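Local coordinates for iron binding protein FbpA (Mannheimia haemolytica, PDB 1Q35) that binds ferric iron in the periplasm and probably serves as the solute-binding component of a bacterial iron-uptake system, at residues A[81-89]-A[268-276]; A[104-115]-A[214-222]. All coordinates share one frame; numbering follows the deposited sequence.

Contact 1. Residues A[81-89]-A[268-276]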
loop_
_atom_site.group_PDB
_atom_site.type_symbol
_atom_site.label_atom_id
_atom_site.label_comp_id
_atom_site.label_asym_id
_atom_site.label_seq_id
_atom_site.Cartn_x
_atom_site.Cartn_y
_atom_site.Cartn_z
ATOM N N GLU A 81 -2.399 -6.888 20.733
ATOM C CA GLU A 81 -2.262 -8.336 20.656
ATOM C C GLU A 81 -3.582 -9.007 20.272
ATOM O O GLU A 81 -3.601 -9.925 19.456
ATOM C CB GLU A 81 -1.775 -8.887 21.998
ATOM C CG GLU A 81 -1.542 -10.386 22.010
ATOM C CD GLU A 81 -0.974 -10.870 23.328
ATOM O OE1 GLU A 81 0.175 -11.356 23.335
ATOM O OE2 GLU A 81 -1.682 -10.764 24.352
ATOM N N LYS A 82 -4.672 -8.535 20.868
ATOM C CA LYS A 82 -6.002 -9.089 20.648
ATOM C C LYS A 82 -6.545 -8.718 19.270
ATOM O O LYS A 82 -7.163 -9.542 18.592
ATOM C CB LYS A 82 -6.965 -8.574 21.723
ATOM C CG LYS A 82 -8.356 -9.199 21.687
ATOM C CD LYS A 82 -9.280 -8.568 22.721
ATOM C CE LYS A 82 -10.734 -8.972 22.506
ATOM N NZ LYS A 82 -11.505 -7.924 21.785
ATOM N N ASN A 83 -6.297 -7.478 18.858
ATOM C CA ASN A 83 -6.926 -6.917 17.662
ATOM C C ASN A 83 -6.198 -7.247 16.365
ATOM O O ASN A 83 -6.840 -7.469 15.341
ATOM C CB ASN A 83 -7.057 -5.399 17.795
ATOM C CG ASN A 83 -8.144 -4.987 18.771
ATOM O OD1 ASN A 83 -9.012 -5.786 19.131
ATOM N ND2 ASN A 83 -8.107 -3.734 19.199
ATOM N N ILE A 84 -4.870 -7.268 16.402
ATOM C CA ILE A 84 -4.061 -7.460 15.200
ATOM C C ILE A 84 -3.495 -8.878 15.179
ATOM O O ILE A 84 -2.718 -9.239 16.066
ATOM C CB ILE A 84 -2.905 -6.430 15.140
ATOM C CG1 ILE A 84 -3.452 -5.000 15.251
ATOM C CG2 ILE A 84 -2.094 -6.625 13.852
ATOM C CD1 ILE A 84 -2.383 -3.917 15.313
ATOM N N PRO A 85 -3.875 -9.697 14.199
ATOM C CA PRO A 85 -3.290 -11.034 14.068
ATOM C C PRO A 85 -1.771 -10.960 13.989
ATOM O O PRO A 85 -1.233 -9.993 13.450
ATOM C CB PRO A 85 -3.884 -11.550 12.755
ATOM C CG PRO A 85 -5.147 -10.807 12.594
ATOM C CD PRO A 85 -4.890 -9.443 13.159
ATOM N N ALA A 86 -1.094 -11.973 14.524
ATOM C CA ALA A 86 0.364 -11.969 14.629
ATOM C C ALA A 86 1.076 -11.770 13.290
ATOM O O ALA A 86 2.145 -11.171 13.240
ATOM C CB ALA A 86 0.846 -13.257 15.297
ATOM N N GLN A 87 0.483 -12.268 12.205
ATOM C CA GLN A 87 1.101 -12.173 10.887
ATOM C C GLN A 87 1.119 -10.752 10.319
ATOM O O GLN A 87 1.805 -10.499 9.337
ATOM C CB GLN A 87 0.414 -13.117 9.894
ATOM C CG GLN A 87 -0.984 -12.693 9.459
ATOM C CD GLN A 87 -1.472 -13.443 8.240
ATOM O OE1 GLN A 87 -2.482 -14.141 8.302
ATOM N NE2 GLN A 87 -0.761 -13.300 7.127
ATOM N N PHE A 88 0.367 -9.844 10.938
ATOM C CA PHE A 88 0.288 -8.454 10.485
ATOM C C PHE A 88 0.941 -7.471 11.449
ATOM O O PHE A 88 0.691 -6.280 11.365
ATOM C CB PHE A 88 -1.175 -8.066 10.248
ATOM C CG PHE A 88 -1.860 -8.913 9.215
ATOM C CD1 PHE A 88 -1.292 -9.087 7.958
ATOM C CD2 PHE A 88 -3.052 -9.555 9.504
ATOM C CE1 PHE A 88 -1.912 -9.878 7.001
ATOM C CE2 PHE A 88 -3.679 -10.349 8.545
ATOM C CZ PHE A 88 -3.104 -10.507 7.295
ATOM N N ARG A 89 1.779 -7.960 12.361
ATOM C CA ARG A 89 2.590 -7.079 13.198
ATOM C C ARG A 89 3.939 -7.717 13.509
ATOM O O ARG A 89 4.124 -8.924 13.366
ATOM C CB ARG A 89 1.853 -6.690 14.484
ATOM C CG ARG A 89 1.322 -7.850 15.309
ATOM C CD ARG A 89 0.593 -7.404 16.567
ATOM N NE ARG A 89 -0.228 -8.472 17.130
ATOM C CZ ARG A 89 0.232 -9.487 17.857
ATOM N NH1 ARG A 89 -0.617 -10.411 18.294
ATOM N NH2 ARG A 89 1.520 -9.585 18.175
ATOM N N GLU A 268 -10.467 -0.847 2.166
ATOM C CA GLU A 268 -9.306 -1.668 2.466
ATOM C C GLU A 268 -9.743 -2.908 3.228
ATOM O O GLU A 268 -10.887 -3.019 3.667
ATOM C CB GLU A 268 -8.291 -0.873 3.287
ATOM C CG GLU A 268 -7.634 0.244 2.506
ATOM C CD GLU A 268 -6.631 0.996 3.339
ATOM O OE1 GLU A 268 -5.456 0.565 3.399
ATOM O OE2 GLU A 268 -7.024 2.013 3.940
ATOM N N TYR A 269 -8.830 -3.860 3.359
ATOM C CA TYR A 269 -9.090 -5.059 4.142
ATOM C C TYR A 269 -8.654 -4.816 5.587
ATOM O O TYR A 269 -7.479 -4.577 5.833
ATOM C CB TYR A 269 -8.338 -6.259 3.559
ATOM C CG TYR A 269 -8.772 -6.587 2.145
ATOM C CD1 TYR A 269 -7.971 -6.277 1.051
ATOM C CD2 TYR A 269 -10.004 -7.199 1.903
ATOM C CE1 TYR A 269 -8.385 -6.566 -0.253
ATOM C CE2 TYR A 269 -10.424 -7.494 0.606
ATOM C CZ TYR A 269 -9.612 -7.173 -0.463
ATOM O OH TYR A 269 -10.018 -7.451 -1.751
ATOM N N PRO A 270 -9.571 -4.852 6.554
ATOM C CA PRO A 270 -9.155 -4.731 7.957
ATOM C C PRO A 270 -8.195 -5.844 8.341
ATOM O O PRO A 270 -8.293 -6.945 7.807
ATOM C CB PRO A 270 -10.464 -4.881 8.741
ATOM C CG PRO A 270 -11.535 -4.617 7.780
ATOM C CD PRO A 270 -11.030 -4.999 6.423
ATOM N N VAL A 271 -7.264 -5.564 9.249
ATOM C CA VAL A 271 -6.482 -6.642 9.863
ATOM C C VAL A 271 -7.271 -7.359 10.965
ATOM O O VAL A 271 -7.039 -8.537 11.227
ATOM C CB VAL A 271 -5.116 -6.167 10.427
ATOM C CG1 VAL A 271 -4.229 -5.639 9.304
ATOM C CG2 VAL A 271 -5.279 -5.132 11.539
ATOM N N LYS A 272 -8.203 -6.657 11.603
ATOM C CA LYS A 272 -8.935 -7.222 12.737
ATOM C C LYS A 272 -9.963 -8.239 12.254
ATOM O O LYS A 272 -10.784 -7.941 11.388
ATOM C CB LYS A 272 -9.620 -6.120 13.544
ATOM C CG LYS A 272 -10.313 -6.617 14.813
ATOM C CD LYS A 272 -10.784 -5.461 15.673
ATOM C CE LYS A 272 -11.776 -5.903 16.744
ATOM N NZ LYS A 272 -11.281 -7.046 17.551
ATOM N N GLU A 273 -9.902 -9.444 12.812
ATOM C CA GLU A 273 -10.834 -10.510 12.463
ATOM C C GLU A 273 -12.249 -10.165 12.914
ATOM O O GLU A 273 -12.448 -9.537 13.953
ATOM C CB GLU A 273 -10.393 -11.835 13.090
ATOM C CG GLU A 273 -9.100 -12.379 12.512
ATOM C CD GLU A 273 -8.740 -13.739 13.074
ATOM O OE1 GLU A 273 -9.202 -14.757 12.512
ATOM O OE2 GLU A 273 -8.000 -13.787 14.079
ATOM N N GLY A 274 -13.228 -10.562 12.106
ATOM C CA GLY A 274 -14.627 -10.316 12.411
ATOM C C GLY A 274 -15.159 -8.993 11.894
ATOM O O GLY A 274 -16.347 -8.715 12.033
ATOM N N ILE A 275 -14.290 -8.167 11.311
ATOM C CA ILE A 275 -14.714 -6.916 10.691
ATOM C C ILE A 275 -14.902 -7.165 9.201
ATOM O O ILE A 275 -13.943 -7.483 8.498
ATOM C CB ILE A 275 -13.669 -5.797 10.914
ATOM C CG1 ILE A 275 -13.332 -5.638 12.404
ATOM C CG2 ILE A 275 -14.177 -4.477 10.343
ATOM C CD1 ILE A 275 -14.513 -5.265 13.292
ATOM N N GLU A 276 -16.136 -7.032 8.726
ATOM C CA GLU A 276 -16.448 -7.294 7.325
ATOM C C GLU A 276 -15.886 -6.191 6.429
ATOM O O GLU A 276 -15.882 -5.022 6.812
ATOM C CB GLU A 276 -17.964 -7.390 7.120
ATOM C CG GLU A 276 -18.607 -8.620 7.739
ATOM C CD GLU A 276 -18.235 -9.904 7.024
ATOM O OE1 GLU A 276 -17.808 -10.865 7.703
ATOM O OE2 GLU A 276 -18.366 -9.961 5.782
HETATM O O HOH W 1 -8.247 -9.752 15.279
HETATM O O HOH W 2 -6.682 -11.800 16.044
#
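Lys82 and Lys272 bring their ammonium groups to within 4.3 Å of each other, NZ to NZ, a crowding of like charge at the end of helix 78-83. The neighbouring residue, Asn83, accepts from the lysine of the second segment: Lys272 NZ reaches Asn83 OD1 at 3.0 Å, coming from above the amide carbonyl, 45° out of its plane, rather than along a lone pair. The lysine chain starts away from its own backbone N (chi1 -175°) and runs extended past Asn83, turning only at its last torsion to bring NZ over the oxygen. At the other end of the amide, ND2 is hydrogen-bonded to Ser254 OG. The backbone of Asn83 works too: its O takes a CA-H...O contact from Lys272 CA at 3.4 Å, and a water bridges it to Glu273 N.

Here the helix gives out, Ile84 being the first residue to leave helical angles, and the chain heads toward strand 96-108 of the sheet. In the second segment, Lys272 to Ile275 make a type II turn just after strand 269-270, so the contact joins a helix end to a turn beside one mixed sheet of this periplasmic-binding-protein fold.

Ile84 crosses Val271, CG1 against CG2 at 4.1 Å. Two ring atoms of Pro85, CD and CG, meet the carbonyl oxygen of the same residue, with Pro85 CD 3.0 Å from Val271 O. From Phe88 comes the third apolar partner: its CB lies 4.0 Å from Val271 CG1, the two side chains running antiparallel past one another, while the CG of Gln87 lies over the centre of one face of the phenyl ring.

Contact 2. Residues A[104-115]-A[214-222]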
loop_
_atom_site.group_PDB
_atom_site.type_symbol
_atom_site.label_atom_id
_atom_site.label_comp_id
_atom_site.label_asym_id
_atom_site.label_seq_id
_atom_site.Cartn_x
_atom_site.Cartn_y
_atom_site.Cartn_z
ATOM N N VAL A 104 -3.336 -4.924 -7.616
ATOM C CA VAL A 104 -4.102 -5.680 -8.595
ATOM C C VAL A 104 -3.796 -5.241 -10.023
ATOM O O VAL A 104 -3.033 -4.302 -10.247
ATOM C CB VAL A 104 -5.616 -5.549 -8.303
ATOM C CG1 VAL A 104 -5.924 -6.053 -6.896
ATOM C CG2 VAL A 104 -6.106 -4.115 -8.468
ATOM N N ILE A 105 -4.389 -5.953 -10.977
ATOM C CA ILE A 105 -4.344 -5.575 -12.381
ATOM C C ILE A 105 -5.743 -5.154 -12.800
ATOM O O ILE A 105 -6.688 -5.937 -12.715
ATOM C CB ILE A 105 -3.839 -6.729 -13.270
ATOM C CG1 ILE A 105 -2.428 -7.142 -12.847
ATOM C CG2 ILE A 105 -3.868 -6.307 -14.744
ATOM C CD1 ILE A 105 -1.897 -8.361 -13.552
ATOM N N TYR A 106 -5.874 -3.896 -13.207
ATOM C CA TYR A 106 -7.118 -3.391 -13.784
ATOM C C TYR A 106 -7.096 -3.608 -15.285
ATOM O O TYR A 106 -6.060 -3.431 -15.917
ATOM C CB TYR A 106 -7.281 -1.904 -13.461
ATOM C CG TYR A 106 -7.452 -1.648 -11.985
ATOM C CD1 TYR A 106 -6.455 -1.037 -11.227
ATOM C CD2 TYR A 106 -8.605 -2.043 -11.337
ATOM C CE1 TYR A 106 -6.624 -0.821 -9.865
ATOM C CE2 TYR A 106 -8.777 -1.839 -9.974
ATOM C CZ TYR A 106 -7.790 -1.230 -9.245
ATOM O OH TYR A 106 -8.004 -1.048 -7.897
ATOM N N THR A 107 -8.230 -4.003 -15.856
ATOM C CA THR A 107 -8.324 -4.181 -17.303
ATOM C C THR A 107 -9.497 -3.408 -17.874
ATOM O O THR A 107 -10.472 -3.126 -17.189
ATOM C CB THR A 107 -8.483 -5.659 -17.678
ATOM O OG1 THR A 107 -9.593 -6.223 -16.964
ATOM C CG2 THR A 107 -7.252 -6.478 -17.289
ATOM N N SER A 108 -9.392 -3.081 -19.155
ATOM C CA SER A 108 -10.486 -2.441 -19.866
ATOM C C SER A 108 -11.674 -3.393 -19.917
ATOM O O SER A 108 -11.544 -4.520 -20.371
ATOM C CB SER A 108 -10.053 -2.097 -21.287
ATOM O OG SER A 108 -11.161 -1.703 -22.078
ATOM N N LYS A 109 -12.832 -2.937 -19.457
ATOM C CA LYS A 109 -14.059 -3.714 -19.567
ATOM C C LYS A 109 -14.332 -4.109 -21.021
ATOM O O LYS A 109 -14.591 -5.275 -21.306
ATOM C CB LYS A 109 -15.235 -2.912 -19.002
ATOM C CG LYS A 109 -16.570 -3.640 -19.019
ATOM C CD LYS A 109 -17.714 -2.743 -18.552
ATOM C CE LYS A 109 -19.051 -3.466 -18.636
ATOM N NZ LYS A 109 -20.209 -2.541 -18.503
ATOM N N ASP A 110 -14.236 -3.133 -21.924
ATOM C CA ASP A 110 -14.597 -3.316 -23.332
ATOM C C ASP A 110 -13.524 -4.026 -24.147
ATOM O O ASP A 110 -13.837 -4.825 -25.026
ATOM C CB ASP A 110 -14.903 -1.954 -23.988
ATOM C CG ASP A 110 -16.161 -1.309 -23.442
ATOM O OD1 ASP A 110 -16.267 -0.066 -23.505
ATOM O OD2 ASP A 110 -17.100 -1.962 -22.947
ATOM N N ARG A 111 -12.259 -3.730 -23.865
ATOM C CA ARG A 111 -11.170 -4.131 -24.751
ATOM C C ARG A 111 -10.354 -5.331 -24.256
ATOM O O ARG A 111 -9.504 -5.839 -24.984
ATOM C CB ARG A 111 -10.255 -2.939 -25.028
ATOM C CG ARG A 111 -10.969 -1.752 -25.680
ATOM C CD ARG A 111 -10.061 -0.588 -26.010
ATOM N NE ARG A 111 -9.359 -0.125 -24.816
ATOM C CZ ARG A 111 -9.881 0.669 -23.885
ATOM N NH1 ARG A 111 -11.104 1.168 -24.002
ATOM N NH2 ARG A 111 -9.147 0.992 -22.823
ATOM N N VAL A 112 -10.627 -5.785 -23.035
ATOM C CA VAL A 112 -9.966 -6.963 -22.461
ATOM C C VAL A 112 -10.961 -7.915 -21.799
ATOM O O VAL A 112 -10.939 -9.116 -22.053
ATOM C CB VAL A 112 -8.889 -6.567 -21.406
ATOM C CG1 VAL A 112 -8.233 -7.812 -20.781
ATOM C CG2 VAL A 112 -7.844 -5.675 -22.023
ATOM N N GLY A 113 -11.815 -7.379 -20.936
ATOM C CA GLY A 113 -12.660 -8.203 -20.101
ATOM C C GLY A 113 -11.890 -8.705 -18.886
ATOM O O GLY A 113 -10.837 -8.176 -18.517
ATOM N N LYS A 114 -12.428 -9.740 -18.259
ATOM C CA LYS A 114 -11.839 -10.322 -17.061
ATOM C C LYS A 114 -10.658 -11.208 -17.438
ATOM O O LYS A 114 -10.692 -11.904 -18.452
ATOM C CB LYS A 114 -12.895 -11.142 -16.325
ATOM C CG LYS A 114 -12.580 -11.453 -14.881
ATOM C CD LYS A 114 -13.734 -12.204 -14.231
ATOM C CE LYS A 114 -13.690 -13.690 -14.558
ATOM N NZ LYS A 114 -14.086 -14.016 -15.959
ATOM N N LEU A 115 -9.607 -11.180 -16.628
ATOM C CA LEU A 115 -8.451 -12.037 -16.858
ATOM C C LEU A 115 -8.781 -13.462 -16.437
ATOM O O LEU A 115 -9.521 -13.663 -15.479
ATOM C CB LEU A 115 -7.250 -11.531 -16.062
ATOM C CG LEU A 115 -6.817 -10.123 -16.469
ATOM C CD1 LEU A 115 -5.724 -9.626 -15.553
ATOM C CD2 LEU A 115 -6.364 -10.090 -17.928
ATOM N N GLU A 214 -15.992 2.247 -13.672
ATOM C CA GLU A 214 -16.993 1.534 -14.462
ATOM C C GLU A 214 -16.457 1.044 -15.805
ATOM O O GLU A 214 -16.980 0.083 -16.360
ATOM C CB GLU A 214 -18.236 2.411 -14.671
ATOM C CG GLU A 214 -19.054 2.584 -13.399
ATOM C CD GLU A 214 -20.103 3.682 -13.478
ATOM O OE1 GLU A 214 -21.010 3.664 -12.624
ATOM O OE2 GLU A 214 -20.025 4.559 -14.365
ATOM N N ALA A 215 -15.414 1.697 -16.310
ATOM C CA ALA A 215 -14.761 1.294 -17.553
ATOM C C ALA A 215 -13.713 0.197 -17.363
ATOM O O ALA A 215 -13.114 -0.243 -18.333
ATOM C CB ALA A 215 -14.122 2.495 -18.205
ATOM N N ALA A 216 -13.493 -0.236 -16.122
ATOM C CA ALA A 216 -12.427 -1.180 -15.809
ATOM C C ALA A 216 -12.943 -2.345 -14.978
ATOM O O ALA A 216 -13.997 -2.261 -14.346
ATOM C CB ALA A 216 -11.288 -0.468 -15.076
ATOM N N ILE A 217 -12.175 -3.427 -14.991
ATOM C CA ILE A 217 -12.438 -4.611 -14.191
ATOM C C ILE A 217 -11.258 -4.802 -13.242
ATOM O O ILE A 217 -10.101 -4.693 -13.649
ATOM C CB ILE A 217 -12.612 -5.842 -15.100
ATOM C CG1 ILE A 217 -13.900 -5.706 -15.926
ATOM C CG2 ILE A 217 -12.630 -7.132 -14.274
ATOM C CD1 ILE A 217 -13.958 -6.641 -17.108
ATOM N N ILE A 218 -11.561 -5.079 -11.978
ATOM C CA ILE A 218 -10.531 -5.424 -11.000
ATOM C C ILE A 218 -10.195 -6.917 -11.107
ATOM O O ILE A 218 -11.090 -7.766 -11.137
ATOM C CB ILE A 218 -10.956 -5.011 -9.553
ATOM C CG1 ILE A 218 -9.817 -5.265 -8.563
ATOM C CG2 ILE A 218 -12.224 -5.731 -9.086
ATOM C CD1 ILE A 218 -9.949 -4.510 -7.265
ATOM N N ASN A 219 -8.905 -7.230 -11.187
ATOM C CA ASN A 219 -8.451 -8.614 -11.307
ATOM C C ASN A 219 -7.380 -8.902 -10.274
ATOM O O ASN A 219 -6.430 -8.139 -10.138
ATOM C CB ASN A 219 -7.857 -8.910 -12.687
ATOM C CG ASN A 219 -8.791 -8.576 -13.827
ATOM O OD1 ASN A 219 -9.576 -9.418 -14.272
ATOM N ND2 ASN A 219 -8.691 -7.351 -14.331
ATOM N N PHE A 220 -7.518 -10.028 -9.582
ATOM C CA PHE A 220 -6.542 -10.482 -8.599
ATOM C C PHE A 220 -5.675 -11.552 -9.251
ATOM O O PHE A 220 -6.158 -12.655 -9.534
ATOM C CB PHE A 220 -7.261 -11.063 -7.378
ATOM C CG PHE A 220 -8.182 -10.096 -6.713
ATOM C CD1 PHE A 220 -9.557 -10.258 -6.801
ATOM C CD2 PHE A 220 -7.680 -9.021 -5.993
ATOM C CE1 PHE A 220 -10.413 -9.362 -6.184
ATOM C CE2 PHE A 220 -8.534 -8.121 -5.372
ATOM C CZ PHE A 220 -9.900 -8.288 -5.472
ATOM N N PRO A 221 -4.411 -11.243 -9.532
ATOM C CA PRO A 221 -3.530 -12.228 -10.166
ATOM C C PRO A 221 -3.514 -13.565 -9.429
ATOM O O PRO A 221 -3.536 -13.615 -8.200
ATOM C CB PRO A 221 -2.171 -11.533 -10.135
ATOM C CG PRO A 221 -2.526 -10.094 -10.223
ATOM C CD PRO A 221 -3.719 -9.955 -9.327
ATOM N N SER A 222 -3.491 -14.648 -10.199
ATOM C CA SER A 222 -3.660 -15.994 -9.664
ATOM C C SER A 222 -2.648 -16.967 -10.267
ATOM O O SER A 222 -2.938 -18.150 -10.456
ATOM C CB SER A 222 -5.096 -16.470 -9.899
ATOM O OG SER A 222 -5.443 -16.395 -11.266
HETATM O O HOH W 3 -12.809 0.082 -21.076
HETATM O O HOH W 4 -19.622 -0.839 -16.167
HETATM O O HOH W 5 -10.179 -11.590 -12.988
#
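The side chain of Asn219 crosses those of Thr107 and Leu115 at about a right angle, and its amide uses both ends. Its ND2 gives one proton to Ile105 O at 2.9 Å, almost exactly in the amide plane, and the other to Thr107 OG1 at 3.0 Å. Its OD1 takes Leu115 N at 2.9 Å in a nearly straight bond (177°), though the donor stands above the carbonyl plane, and a water donates to the same oxygen. With three protein bonds and this water, the amide's rotation is well fixed.

Thr107 carries OG1 between its backbone N and carbonyl carbon (chi1 54°), a placement from which the hydroxyl accepts from Asn219 and donates to Gly113 O at 2.8 Å. The loop after the strand is thereby tied back to it, and Ile217 packs against this loop, its CD1 3.4 Å from Gly113 C. Leu115 lays CD1 against Asn219 CB.

On the other face Tyr106 and Ile218 lie alongside with the same heading, Tyr106 CE2 3.8 Å from Ile218 CG1. Val104 wedges in beside them: its CG2 lies over one face of the Tyr106 ring, toward the rim, while CG1 meets Phe220 CD2 at 3.6 Å. The phenol hydroxyl of Tyr106 is hydrogen-bonded to Asn196 O.

The strands that carry these side chains run antiparallel, their directions 151° apart, with Ile105-Asn219 and Thr107-Ile217 as hydrogen-bonded pairs and Tyr106-Ile218 as a non-hydrogen-bonded one. Strand 216-219 thus flanks strand 96-108 in the mixed sheet of a periplasmic binding protein, where the side chain of Tyr106 lies about 5 Å from that of Tyr199, which binds ferric iron.

In the fold
The two contacts lie about 28 Å apart, centre to centre, yet are tied together by strand 96-108: it follows helix 78-83 of contact 1 in the chain, pairs with strand 269-270 and ends in contact 2, where it pairs with strand 216-219. Their segments also touch directly, Tyr269 OH packing 3.8 Å from Phe220 CZ. In sequence, both segments of contact 2 fall between those of contact 1. Only contact 2 comes near the iron site: the side chain of Tyr106 is about 7 Å from that of Tyr198, another tyrosine that binds ferric iron, whereas contact 1 lies away from the metal-binding residues. No iron is bound in this apo model.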